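Long-range contacts in hypothetical protein yxiM (PDB 2O14), which probably hydrolyses ester bonds, as an otherwise uncharacterised member of the GDSL (SGNH) family of lipases and acylhydrolases: residues D232-L238 with D271-P277; A212-R216 with V257-M261; N204-G208 with Q220-I224. All coordinates share one frame. Residues are numbered along the deposited sequence.

Interaction 1. Residues D232-L238 with D271-P277; sequences DYFMLQL and DVILSTP
Ile273 (m, chi2 t) is the apolar centre: its CD1 meets CE of selenomethionine Met235 at 3.4 Å and CD1 of the Tyr233 ring at 3.7 Å. On the other face, Phe234 CD2 lies 4.3 Å from Val272 CG1 and Leu236 CD1 4.1 Å from Leu274 CD2. The strands run parallel, axes 4.6 Å apart and crossing at -19°, with Tyr233 to Leu236 in register with Asp271 to Leu274. Backbone hydrogen bonds join Asp271 N to Asp232 O (3.1 Å), Phe234 N to Asp271 O (2.8 Å), Ile273 N to Phe234 O (2.9 Å), Leu236 N to Ile273 O (3.0 Å) and Ser275 N to Leu236 O (3.0 Å). Farther out, Ser275 OG donates to Gln237 OE1 (2.7 Å); water 1 donates to Asp232 O (2.9 Å) and Asp271 OD2 (2.7 Å), and water 2 accepts from Leu238 N (3.0 Å) and donates to Ser275 O (2.9 Å). This is a beta-alpha-beta unit: connecting helix 251-266 covers the Phe234/Leu236 face, while strands 164-169 and 311-313 flank the pair in the parallel sheet.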
ATOM      1  N   ASP A 232       5.497   8.234 -13.713  1.00 24.05           N
ATOM      2  CA  ASP A 232       4.794   7.307 -12.834  1.00 25.60           C
ATOM      3  C   ASP A 232       3.329   7.123 -13.226  1.00 25.73           C
ATOM      4  O   ASP A 232       2.787   7.861 -14.053  1.00 25.92           O
ATOM      5  CB  ASP A 232       4.842   7.791 -11.378  1.00 25.90           C
ATOM      6  CG  ASP A 232       6.256   7.912 -10.840  1.00 25.40           C
ATOM      7  OD1 ASP A 232       7.124   7.105 -11.236  1.00 24.97           O
ATOM      8  OD2 ASP A 232       6.490   8.809 -10.004  1.00 24.69           O
ATOM      9  N   TYR A 233       2.696   6.131 -12.611  1.00 26.30           N
ATOM     10  CA  TYR A 233       1.290   5.845 -12.851  1.00 26.11           C
ATOM     11  C   TYR A 233       0.551   5.737 -11.523  1.00 25.14           C
ATOM     12  O   TYR A 233       1.063   5.156 -10.561  1.00 24.80           O
ATOM     13  CB  TYR A 233       1.128   4.533 -13.626  1.00 23.86           C
ATOM     14  CG  TYR A 233       1.454   4.641 -15.093  1.00 25.89           C
ATOM     15  CD1 TYR A 233       0.642   5.373 -15.954  1.00 26.78           C
ATOM     16  CD2 TYR A 233       2.569   4.003 -15.626  1.00 27.81           C
ATOM     17  CE1 TYR A 233       0.931   5.467 -17.317  1.00 28.47           C
ATOM     18  CE2 TYR A 233       2.868   4.088 -16.987  1.00 29.58           C
ATOM     19  CZ  TYR A 233       2.044   4.822 -17.826  1.00 29.71           C
ATOM     20  OH  TYR A 233       2.338   4.907 -19.170  1.00 31.49           O
ATOM     21  N   PHE A 234      -0.638   6.327 -11.465  1.00 23.06           N
ATOM     22  CA  PHE A 234      -1.474   6.241 -10.275  1.00 22.29           C
ATOM     23  C   PHE A 234      -2.589   5.291 -10.686  1.00 23.03           C
ATOM     24  O   PHE A 234      -3.494   5.673 -11.426  1.00 23.48           O
ATOM     25  CB  PHE A 234      -2.052   7.609  -9.903  1.00 20.67           C
ATOM     26  CG  PHE A 234      -3.066   7.560  -8.786  1.00 21.17           C
ATOM     27  CD1 PHE A 234      -2.894   6.703  -7.696  1.00 18.77           C
ATOM     28  CD2 PHE A 234      -4.177   8.404  -8.801  1.00 20.48           C
ATOM     29  CE1 PHE A 234      -3.812   6.688  -6.634  1.00 21.05           C
ATOM     30  CE2 PHE A 234      -5.101   8.399  -7.743  1.00 22.40           C
ATOM     31  CZ  PHE A 234      -4.915   7.538  -6.658  1.00 22.00           C
HETATM   32  N   MSE A 235      -2.501   4.046 -10.235  1.00 19.93           N
HETATM   33  CA  MSE A 235      -3.502   3.039 -10.564  1.00 22.94           C
HETATM   34  C   MSE A 235      -4.527   3.041  -9.448  1.00 21.62           C
HETATM   35  O   MSE A 235      -4.244   2.610  -8.327  1.00 20.73           O
HETATM   36  CB  MSE A 235      -2.834   1.678 -10.691  1.00 46.09           C
HETATM   37  CG  MSE A 235      -3.710   0.620 -11.307  1.00 58.73           C
HETATM   38 SE   MSE A 235      -2.621  -0.683 -12.212  1.00 76.43          SE
HETATM   39  CE  MSE A 235      -2.860  -0.049 -14.023  1.00 70.13           C
ATOM     40  N   LEU A 236      -5.722   3.531  -9.767  1.00 24.03           N
ATOM     41  CA  LEU A 236      -6.790   3.670  -8.784  1.00 23.12           C
ATOM     42  C   LEU A 236      -8.058   2.854  -9.072  1.00 22.89           C
ATOM     43  O   LEU A 236      -8.607   2.898 -10.175  1.00 20.95           O
ATOM     44  CB  LEU A 236      -7.124   5.169  -8.668  1.00 24.06           C
ATOM     45  CG  LEU A 236      -8.050   5.791  -7.613  1.00 26.05           C
ATOM     46  CD1 LEU A 236      -9.484   5.562  -8.001  1.00 27.56           C
ATOM     47  CD2 LEU A 236      -7.757   5.217  -6.242  1.00 24.15           C
ATOM     48  N   GLN A 237      -8.505   2.094  -8.075  1.00 26.29           N
ATOM     49  CA  GLN A 237      -9.727   1.303  -8.199  1.00 26.14           C
ATOM     50  C   GLN A 237     -10.531   1.365  -6.905  1.00 26.21           C
ATOM     51  O   GLN A 237     -10.197   0.702  -5.918  1.00 24.42           O
ATOM     52  CB  GLN A 237      -9.440  -0.164  -8.528  1.00 21.89           C
ATOM     53  CG  GLN A 237     -10.730  -0.999  -8.608  1.00 21.64           C
ATOM     54  CD  GLN A 237     -10.496  -2.469  -8.901  1.00 21.84           C
ATOM     55  OE1 GLN A 237      -9.981  -2.826  -9.959  1.00 21.76           O
ATOM     56  NE2 GLN A 237     -10.882  -3.331  -7.961  1.00 19.80           N
ATOM     57  N   LEU A 238     -11.584   2.173  -6.922  1.00 21.13           N
ATOM     58  CA  LEU A 238     -12.466   2.326  -5.773  1.00 21.32           C
ATOM     59  C   LEU A 238     -13.893   2.319  -6.300  1.00 21.36           C
ATOM     60  O   LEU A 238     -14.112   2.383  -7.511  1.00 21.26           O
ATOM     61  CB  LEU A 238     -12.176   3.645  -5.041  1.00 21.50           C
ATOM     62  CG  LEU A 238     -10.843   3.739  -4.290  1.00 19.19           C
ATOM     63  CD1 LEU A 238     -10.583   5.178  -3.873  1.00 21.25           C
ATOM     64  CD2 LEU A 238     -10.871   2.826  -3.070  1.00 19.18           C
ATOM     65  N   ASP A 271       0.667  10.104 -14.676  1.00 27.57           N
ATOM     66  CA  ASP A 271      -0.533   9.656 -15.373  1.00 27.49           C
ATOM     67  C   ASP A 271      -1.459   8.855 -14.467  1.00 26.38           C
ATOM     68  O   ASP A 271      -1.029   8.284 -13.462  1.00 24.01           O
ATOM     69  CB  ASP A 271      -0.165   8.816 -16.599  1.00 34.33           C
ATOM     70  CG  ASP A 271       0.453   9.646 -17.705  1.00 36.80           C
ATOM     71  OD1 ASP A 271      -0.128  10.699 -18.047  1.00 35.61           O
ATOM     72  OD2 ASP A 271       1.512   9.244 -18.235  1.00 36.68           O
ATOM     73  N   VAL A 272      -2.735   8.821 -14.835  1.00 31.60           N
ATOM     74  CA  VAL A 272      -3.730   8.105 -14.053  1.00 30.48           C
ATOM     75  C   VAL A 272      -4.398   6.979 -14.828  1.00 31.00           C
ATOM     76  O   VAL A 272      -4.810   7.162 -15.977  1.00 30.29           O
ATOM     77  CB  VAL A 272      -4.844   9.046 -13.569  1.00 20.96           C
ATOM     78  CG1 VAL A 272      -5.845   8.265 -12.736  1.00 20.47           C
ATOM     79  CG2 VAL A 272      -4.256  10.187 -12.768  1.00 21.78           C
ATOM     80  N   ILE A 273      -4.501   5.819 -14.188  1.00 24.34           N
ATOM     81  CA  ILE A 273      -5.157   4.662 -14.782  1.00 23.00           C
ATOM     82  C   ILE A 273      -6.303   4.265 -13.856  1.00 23.79           C
ATOM     83  O   ILE A 273      -6.066   3.749 -12.759  1.00 23.08           O
ATOM     84  CB  ILE A 273      -4.207   3.447 -14.903  1.00 21.19           C
ATOM     85  CG1 ILE A 273      -3.002   3.796 -15.781  1.00 19.04           C
ATOM     86  CG2 ILE A 273      -4.965   2.257 -15.489  1.00 17.13           C
ATOM     87  CD1 ILE A 273      -1.911   2.758 -15.739  1.00 17.97           C
ATOM     88  N   LEU A 274      -7.536   4.514 -14.288  1.00 21.60           N
ATOM     89  CA  LEU A 274      -8.704   4.164 -13.484  1.00 22.73           C
ATOM     90  C   LEU A 274      -9.151   2.743 -13.809  1.00 23.43           C
ATOM     91  O   LEU A 274      -9.051   2.301 -14.953  1.00 23.31           O
ATOM     92  CB  LEU A 274      -9.860   5.126 -13.761  1.00 20.28           C
ATOM     93  CG  LEU A 274      -9.655   6.607 -13.437  1.00 21.24           C
ATOM     94  CD1 LEU A 274     -10.899   7.370 -13.842  1.00 18.78           C
ATOM     95  CD2 LEU A 274      -9.370   6.794 -11.946  1.00 20.39           C
ATOM     96  N   SER A 275      -9.645   2.032 -12.799  1.00 22.55           N
ATOM     97  CA  SER A 275     -10.113   0.666 -12.991  1.00 21.16           C
ATOM     98  C   SER A 275     -11.509   0.461 -12.422  1.00 21.36           C
ATOM     99  O   SER A 275     -11.805   0.897 -11.312  1.00 21.08           O
ATOM    100  CB  SER A 275      -9.148  -0.316 -12.324  1.00 23.89           C
ATOM    101  OG  SER A 275      -9.634  -1.648 -12.401  1.00 23.35           O
ATOM    102  N   THR A 276     -12.373  -0.193 -13.191  1.00 23.35           N
ATOM    103  CA  THR A 276     -13.724  -0.478 -12.723  1.00 24.15           C
ATOM    104  C   THR A 276     -13.596  -1.748 -11.888  1.00 24.49           C
ATOM    105  O   THR A 276     -13.136  -2.778 -12.378  1.00 26.03           O
ATOM    106  CB  THR A 276     -14.694  -0.719 -13.903  1.00 26.09           C
ATOM    107  OG1 THR A 276     -14.177  -1.755 -14.748  1.00 25.60           O
ATOM    108  CG2 THR A 276     -14.865   0.565 -14.717  1.00 26.87           C
ATOM    109  N   PRO A 277     -13.973  -1.687 -10.602  1.00 26.43           N
ATOM    110  CA  PRO A 277     -13.851  -2.891  -9.776  1.00 26.06           C
ATOM    111  C   PRO A 277     -14.702  -4.074 -10.234  1.00 26.35           C
ATOM    112  O   PRO A 277     -15.853  -3.907 -10.650  1.00 27.60           O
ATOM    113  CB  PRO A 277     -14.215  -2.394  -8.373  1.00 26.48           C
ATOM    114  CG  PRO A 277     -15.096  -1.210  -8.628  1.00 29.28           C
ATOM    115  CD  PRO A 277     -14.449  -0.537  -9.812  1.00 27.47           C
TER
HETATM  116  O   HOH W   1       3.673   8.500 -16.766  1.00 40.92           O
HETATM  117  O   HOH W   2     -12.281   3.228  -9.677  1.00 27.02           O

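Interaction 2. Residues A212-R216 with V257-M261; sequences ARGFR and VMRDM
Two short helical segments pack side by side, their axes 9.6 Å apart at closest and running in roughly the same direction, crossing at 33°. Ala212 CA lies 6.3 Å from Met258 CA, Arg213 CA 6.2 Å from Val257 CA and Arg216 CA 6.8 Å from Met261 CA. Ala212 points toward the other helix, and its CB touches Val257 CG1 at 3.9 Å, SE of selenomethionine Met258 at 4.0 Å and Met261 CE at 4.1 Å. Val257 takes chi1 t, and its CG1 also reaches Ala212 O (3.5 Å) and Arg216 CD (3.6 Å). Met258 is m throughout. Met261, also selenomethionine, is m, t, m, which brings its SE to 3.7 Å from CD1 of Phe215 (chi1 t) in an oblique Met-aromatic contact. Arg216 is fully extended, t at chi1 to chi3, with chi4 at -76°. The edge of its guanidinium thus meets Asp260 (chi1 t): NE to OD2 is a very short 2.5 Å and NH2 to OD2 2.7 Å, a salt bridge made through one carboxylate oxygen, which Gln264 also binds. Arg213 points its CA-to-CB bond away and pairs with Glu253. Phe215 and Met258 reach on to Phe234 and Leu236 of strand 233-237, so the pair forms part of the helical layer over the parallel sheet in the three-layer alpha/beta/alpha fold of SGNH hydrolases.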
ATOM      1  N   ALA A 212     -13.492   6.648  -1.747  1.00 17.32           N
ATOM      2  CA  ALA A 212     -12.796   7.778  -2.357  1.00 17.99           C
ATOM      3  C   ALA A 212     -12.522   8.931  -1.388  1.00 17.75           C
ATOM      4  O   ALA A 212     -11.408   9.458  -1.337  1.00 16.69           O
ATOM      5  CB  ALA A 212     -13.596   8.298  -3.559  1.00 14.94           C
ATOM      6  N   ARG A 213     -13.541   9.333  -0.632  1.00 20.60           N
ATOM      7  CA  ARG A 213     -13.393  10.442   0.309  1.00 22.32           C
ATOM      8  C   ARG A 213     -12.254  10.172   1.289  1.00 21.63           C
ATOM      9  O   ARG A 213     -11.392  11.026   1.494  1.00 23.45           O
ATOM     10  CB  ARG A 213     -14.697  10.663   1.083  1.00 19.00           C
ATOM     11  CG  ARG A 213     -14.746  11.960   1.878  1.00 19.89           C
ATOM     12  CD  ARG A 213     -15.866  11.917   2.897  1.00 18.67           C
ATOM     13  NE  ARG A 213     -17.193  11.794   2.296  1.00 20.79           N
ATOM     14  CZ  ARG A 213     -18.120  10.931   2.708  1.00 21.03           C
ATOM     15  NH1 ARG A 213     -19.308  10.893   2.120  1.00 18.63           N
ATOM     16  NH2 ARG A 213     -17.850  10.083   3.693  1.00 18.93           N
ATOM     17  N   GLY A 214     -12.259   8.983   1.885  1.00 16.38           N
ATOM     18  CA  GLY A 214     -11.223   8.617   2.837  1.00 17.16           C
ATOM     19  C   GLY A 214      -9.829   8.553   2.233  1.00 16.07           C
ATOM     20  O   GLY A 214      -8.869   9.046   2.818  1.00 17.05           O
ATOM     21  N   PHE A 215      -9.708   7.939   1.063  1.00 18.59           N
ATOM     22  CA  PHE A 215      -8.417   7.831   0.408  1.00 18.66           C
ATOM     23  C   PHE A 215      -7.864   9.232   0.176  1.00 18.89           C
ATOM     24  O   PHE A 215      -6.674   9.484   0.353  1.00 18.37           O
ATOM     25  CB  PHE A 215      -8.565   7.089  -0.927  1.00 19.10           C
ATOM     26  CG  PHE A 215      -7.260   6.626  -1.509  1.00 16.38           C
ATOM     27  CD1 PHE A 215      -6.453   7.497  -2.232  1.00 15.25           C
ATOM     28  CD2 PHE A 215      -6.812   5.324  -1.287  1.00 14.35           C
ATOM     29  CE1 PHE A 215      -5.209   7.078  -2.722  1.00 14.58           C
ATOM     30  CE2 PHE A 215      -5.577   4.899  -1.769  1.00 12.25           C
ATOM     31  CZ  PHE A 215      -4.773   5.776  -2.487  1.00 13.77           C
ATOM     32  N   ARG A 216      -8.745  10.150  -0.202  1.00 19.37           N
ATOM     33  CA  ARG A 216      -8.344  11.524  -0.465  1.00 20.72           C
ATOM     34  C   ARG A 216      -7.956  12.319   0.772  1.00 20.24           C
ATOM     35  O   ARG A 216      -6.881  12.925   0.830  1.00 16.96           O
ATOM     36  CB  ARG A 216      -9.467  12.275  -1.180  1.00 23.83           C
ATOM     37  CG  ARG A 216      -9.158  13.746  -1.428  1.00 27.28           C
ATOM     38  CD  ARG A 216     -10.304  14.427  -2.148  1.00 32.02           C
ATOM     39  NE  ARG A 216      -9.973  15.794  -2.540  1.00 36.81           N
ATOM     40  CZ  ARG A 216      -9.936  16.833  -1.708  1.00 40.44           C
ATOM     41  NH1 ARG A 216     -10.214  16.674  -0.419  1.00 37.62           N
ATOM     42  NH2 ARG A 216      -9.614  18.036  -2.166  1.00 39.34           N
ATOM     43  N   VAL A 257     -15.043  13.737  -5.858  1.00 20.51           N
ATOM     44  CA  VAL A 257     -13.828  13.449  -5.108  1.00 19.62           C
ATOM     45  C   VAL A 257     -12.805  12.780  -6.009  1.00 20.30           C
ATOM     46  O   VAL A 257     -11.621  13.130  -5.997  1.00 19.31           O
ATOM     47  CB  VAL A 257     -14.119  12.513  -3.918  1.00 21.57           C
ATOM     48  CG1 VAL A 257     -12.811  12.088  -3.258  1.00 20.72           C
ATOM     49  CG2 VAL A 257     -15.018  13.219  -2.918  1.00 21.08           C
HETATM   50  N   MSE A 258     -13.275  11.806  -6.782  1.00 26.10           N
HETATM   51  CA  MSE A 258     -12.420  11.076  -7.709  1.00 28.69           C
HETATM   52  C   MSE A 258     -11.802  12.040  -8.713  1.00 28.42           C
HETATM   53  O   MSE A 258     -10.612  11.956  -9.005  1.00 29.04           O
HETATM   54  CB  MSE A 258     -13.239  10.013  -8.444  1.00 30.82           C
HETATM   55  CG  MSE A 258     -13.685   8.857  -7.565  1.00 35.22           C
HETATM   56 SE   MSE A 258     -12.246   7.589  -7.237  1.00 44.94          SE
HETATM   57  CE  MSE A 258     -12.330   6.652  -8.942  1.00 38.64           C
ATOM     58  N   ARG A 259     -12.618  12.956  -9.229  1.00 27.27           N
ATOM     59  CA  ARG A 259     -12.161  13.943 -10.203  1.00 27.64           C
ATOM     60  C   ARG A 259     -11.018  14.778  -9.635  1.00 27.55           C
ATOM     61  O   ARG A 259     -10.012  15.008 -10.303  1.00 27.46           O
ATOM     62  CB  ARG A 259     -13.315  14.870 -10.594  1.00 29.72           C
ATOM     63  CG  ARG A 259     -12.986  15.849 -11.715  1.00 31.36           C
ATOM     64  CD  ARG A 259     -14.093  16.880 -11.868  1.00 32.09           C
ATOM     65  NE  ARG A 259     -15.404  16.264 -12.037  1.00 34.48           N
ATOM     66  CZ  ARG A 259     -15.791  15.599 -13.123  1.00 35.14           C
ATOM     67  NH1 ARG A 259     -14.968  15.461 -14.153  1.00 35.59           N
ATOM     68  NH2 ARG A 259     -17.006  15.069 -13.176  1.00 36.13           N
ATOM     69  N   ASP A 260     -11.186  15.227  -8.395  1.00 28.52           N
ATOM     70  CA  ASP A 260     -10.183  16.044  -7.727  1.00 27.79           C
ATOM     71  C   ASP A 260      -8.854  15.314  -7.578  1.00 27.75           C
ATOM     72  O   ASP A 260      -7.798  15.881  -7.863  1.00 26.72           O
ATOM     73  CB  ASP A 260     -10.688  16.470  -6.352  1.00 37.02           C
ATOM     74  CG  ASP A 260      -9.722  17.386  -5.640  1.00 40.50           C
ATOM     75  OD1 ASP A 260      -9.497  18.518  -6.124  1.00 43.57           O
ATOM     76  OD2 ASP A 260      -9.180  16.968  -4.599  1.00 42.61           O
HETATM   77  N   MSE A 261      -8.902  14.062  -7.131  1.00 20.78           N
HETATM   78  CA  MSE A 261      -7.680  13.280  -6.962  1.00 22.08           C
HETATM   79  C   MSE A 261      -6.939  13.153  -8.285  1.00 21.00           C
HETATM   80  O   MSE A 261      -5.720  13.305  -8.339  1.00 20.78           O
HETATM   81  CB  MSE A 261      -7.992  11.879  -6.430  1.00 30.36           C
HETATM   82  CG  MSE A 261      -8.540  11.850  -5.019  1.00 34.39           C
HETATM   83 SE   MSE A 261      -8.244  10.126  -4.184  1.00 44.54          SE
HETATM   84  CE  MSE A 261      -9.834   9.195  -4.792  1.00 36.07           C
TER

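Interaction 3. Residues N204-G208 with Q220-I224; sequences NMASG and QLEAI
Hydrogen bonding here centres on the side-chain amide of Gln220, the first residue of helix 220-225. With chi1 m, chi2 t and chi3 at -69°, it reaches across to the 204-208 loop, where NE2 donates to Met205 O at 2.8 Å along an almost straight line (176°). The same nitrogen makes a weak hydrogen bond to Ser207 OG, also at 2.8 Å but bent to 138°; Ser207 chi1 is p. Within the loop, Asn204 OD1 accepts from Ala206 N at 3.3 Å. This closes an Asx turn where strand 201-204 ends, and Met205, at phi/psi -93/7, bends the chain before it extends again through Ala206 and Ser207. Asn204 ND2 in turn bonds Val173 O and Asn175 OD1.

The loop leaves the end of an outer strand of the parallel sheet. In the SGNH fold the loop at this position carries the block II glycine that contributes to the oxyanion hole. Its placement here is consistent with that: the Ser207 side chain is about 7 Å from that of Ser171, the nucleophile by similarity, and backbone hydrogen bonds tie Met205 to Val167 and Ser207 to Gly169.

Apolar packing falls to selenomethionine Met205, m at all three chi angles. Its CG sits 3.9 Å from CG1 of Ile224 (m, t) and its CE 4.1 Å from Ala223 CB. The nearest alpha carbons, those of Met205 and Gln220, are 6.6 Å apart. Ile112 of strand 108-115, in the N-terminal beta region, packs against Met205 and Ser207.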
ATOM      1  N   ASN A 204       1.696  -0.368  -3.331  1.00 17.36           N
ATOM      2  CA  ASN A 204       0.274  -0.611  -3.124  1.00 17.16           C
ATOM      3  C   ASN A 204      -0.213   0.084  -1.857  1.00 16.63           C
ATOM      4  O   ASN A 204      -0.092  -0.457  -0.755  1.00 16.42           O
ATOM      5  CB  ASN A 204       0.021  -2.116  -3.020  1.00 19.01           C
ATOM      6  CG  ASN A 204      -1.447  -2.462  -3.061  1.00 19.23           C
ATOM      7  OD1 ASN A 204      -2.298  -1.581  -3.050  1.00 21.80           O
ATOM      8  ND2 ASN A 204      -1.753  -3.753  -3.110  1.00 20.06           N
HETATM    9  N   MSE A 205      -0.786   1.272  -2.030  1.00 19.14           N
HETATM   10  CA  MSE A 205      -1.276   2.077  -0.909  1.00 19.77           C
HETATM   11  C   MSE A 205      -2.749   1.865  -0.575  1.00 18.38           C
HETATM   12  O   MSE A 205      -3.303   2.568   0.264  1.00 18.70           O
HETATM   13  CB  MSE A 205      -1.037   3.565  -1.192  1.00 21.98           C
HETATM   14  CG  MSE A 205       0.395   3.910  -1.578  1.00 27.82           C
HETATM   15 SE   MSE A 205       1.733   3.221  -0.322  1.00 41.04          SE
HETATM   16  CE  MSE A 205       1.573   4.574   1.071  1.00 30.23           C
ATOM     17  N   ALA A 206      -3.380   0.896  -1.229  1.00 18.92           N
ATOM     18  CA  ALA A 206      -4.789   0.606  -0.995  1.00 17.08           C
ATOM     19  C   ALA A 206      -4.983   0.125   0.438  1.00 17.48           C
ATOM     20  O   ALA A 206      -4.037  -0.343   1.075  1.00 14.73           O
ATOM     21  CB  ALA A 206      -5.268  -0.461  -1.975  1.00 15.30           C
ATOM     22  N   SER A 207      -6.205   0.250   0.950  1.00 17.93           N
ATOM     23  CA  SER A 207      -6.506  -0.188   2.311  1.00 18.01           C
ATOM     24  C   SER A 207      -7.904  -0.793   2.392  1.00 18.90           C
ATOM     25  O   SER A 207      -8.813  -0.379   1.671  1.00 19.25           O
ATOM     26  CB  SER A 207      -6.394   0.988   3.285  1.00 14.17           C
ATOM     27  OG  SER A 207      -7.340   1.994   2.987  1.00 14.48           O
ATOM     28  N   GLY A 208      -8.074  -1.768   3.278  1.00 18.13           N
ATOM     29  CA  GLY A 208      -9.363  -2.419   3.420  1.00 19.51           C
ATOM     30  C   GLY A 208     -10.517  -1.515   3.812  1.00 20.05           C
ATOM     31  O   GLY A 208     -10.397  -0.700   4.728  1.00 19.47           O
ATOM     32  N   GLN A 220      -3.725   8.689   2.549  1.00 17.27           N
ATOM     33  CA  GLN A 220      -3.280   7.902   1.407  1.00 18.03           C
ATOM     34  C   GLN A 220      -2.940   8.736   0.174  1.00 18.98           C
ATOM     35  O   GLN A 220      -1.900   8.519  -0.443  1.00 20.04           O
ATOM     36  CB  GLN A 220      -4.317   6.823   1.073  1.00 16.81           C
ATOM     37  CG  GLN A 220      -4.190   5.596   1.974  1.00 18.56           C
ATOM     38  CD  GLN A 220      -5.482   4.813   2.109  1.00 18.60           C
ATOM     39  OE1 GLN A 220      -6.440   5.282   2.723  1.00 17.65           O
ATOM     40  NE2 GLN A 220      -5.514   3.613   1.538  1.00 17.84           N
ATOM     41  N   LEU A 221      -3.790   9.689  -0.194  1.00 18.74           N
ATOM     42  CA  LEU A 221      -3.479  10.508  -1.359  1.00 18.95           C
ATOM     43  C   LEU A 221      -2.270  11.394  -1.090  1.00 18.35           C
ATOM     44  O   LEU A 221      -1.416  11.563  -1.959  1.00 19.36           O
ATOM     45  CB  LEU A 221      -4.663  11.390  -1.753  1.00 20.60           C
ATOM     46  CG  LEU A 221      -4.395  12.216  -3.014  1.00 19.33           C
ATOM     47  CD1 LEU A 221      -4.257  11.282  -4.218  1.00 21.48           C
ATOM     48  CD2 LEU A 221      -5.525  13.202  -3.234  1.00 21.04           C
ATOM     49  N   GLU A 222      -2.201  11.967   0.110  1.00 19.26           N
ATOM     50  CA  GLU A 222      -1.079  12.836   0.470  1.00 18.77           C
ATOM     51  C   GLU A 222       0.246  12.091   0.338  1.00 18.89           C
ATOM     52  O   GLU A 222       1.225  12.645  -0.158  1.00 17.85           O
ATOM     53  CB  GLU A 222      -1.212  13.360   1.907  1.00 19.15           C
ATOM     54  CG  GLU A 222      -0.021  14.227   2.335  1.00 17.78           C
ATOM     55  CD  GLU A 222      -0.069  14.655   3.796  1.00 21.04           C
ATOM     56  OE1 GLU A 222      -0.941  14.168   4.544  1.00 22.86           O
ATOM     57  OE2 GLU A 222       0.777  15.478   4.202  1.00 21.30           O
ATOM     58  N   ALA A 223       0.261  10.837   0.787  1.00 16.58           N
ATOM     59  CA  ALA A 223       1.455   9.997   0.729  1.00 17.36           C
ATOM     60  C   ALA A 223       1.931   9.787  -0.704  1.00 18.19           C
ATOM     61  O   ALA A 223       3.132   9.725  -0.965  1.00 17.71           O
ATOM     62  CB  ALA A 223       1.174   8.644   1.375  1.00 17.31           C
ATOM     63  N   ILE A 224       0.986   9.657  -1.630  1.00 17.03           N
ATOM     64  CA  ILE A 224       1.327   9.452  -3.030  1.00 17.40           C
ATOM     65  C   ILE A 224       1.734  10.756  -3.720  1.00 18.39           C
ATOM     66  O   ILE A 224       2.656  10.764  -4.533  1.00 20.42           O
ATOM     67  CB  ILE A 224       0.150   8.821  -3.797  1.00 18.02           C
ATOM     68  CG1 ILE A 224      -0.133   7.421  -3.244  1.00 16.72           C
ATOM     69  CG2 ILE A 224       0.468   8.766  -5.293  1.00 13.99           C
ATOM     70  CD1 ILE A 224      -1.366   6.769  -3.832  1.00 17.53           C
TER

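How the interactions relate
All three contacts lie in the GDSL hydrolase part of the chain, their centres 11 to 12 Å apart. Interaction 3 closes before interaction 1 opens, whereas interaction 2 alternates with both, spanning from helix 212-217 to helix 251-266, which itself connects the two strands of interaction 1. Phe215 sits where they converge: its CE1 is 4.0 Å from Phe234 CZ, its CD2 is 3.5 Å from Gln220 NE2, and its O probably accepts a hydrogen bond from Leu221 N at 2.9 Å. Ile224 CD1 also meets Phe234 CE1 at 3.7 Å. Sheet, helices and loop thus form one continuous packed block beside the predicted nucleophile Ser171, whose side chain is about 7 Å from that of Ser207.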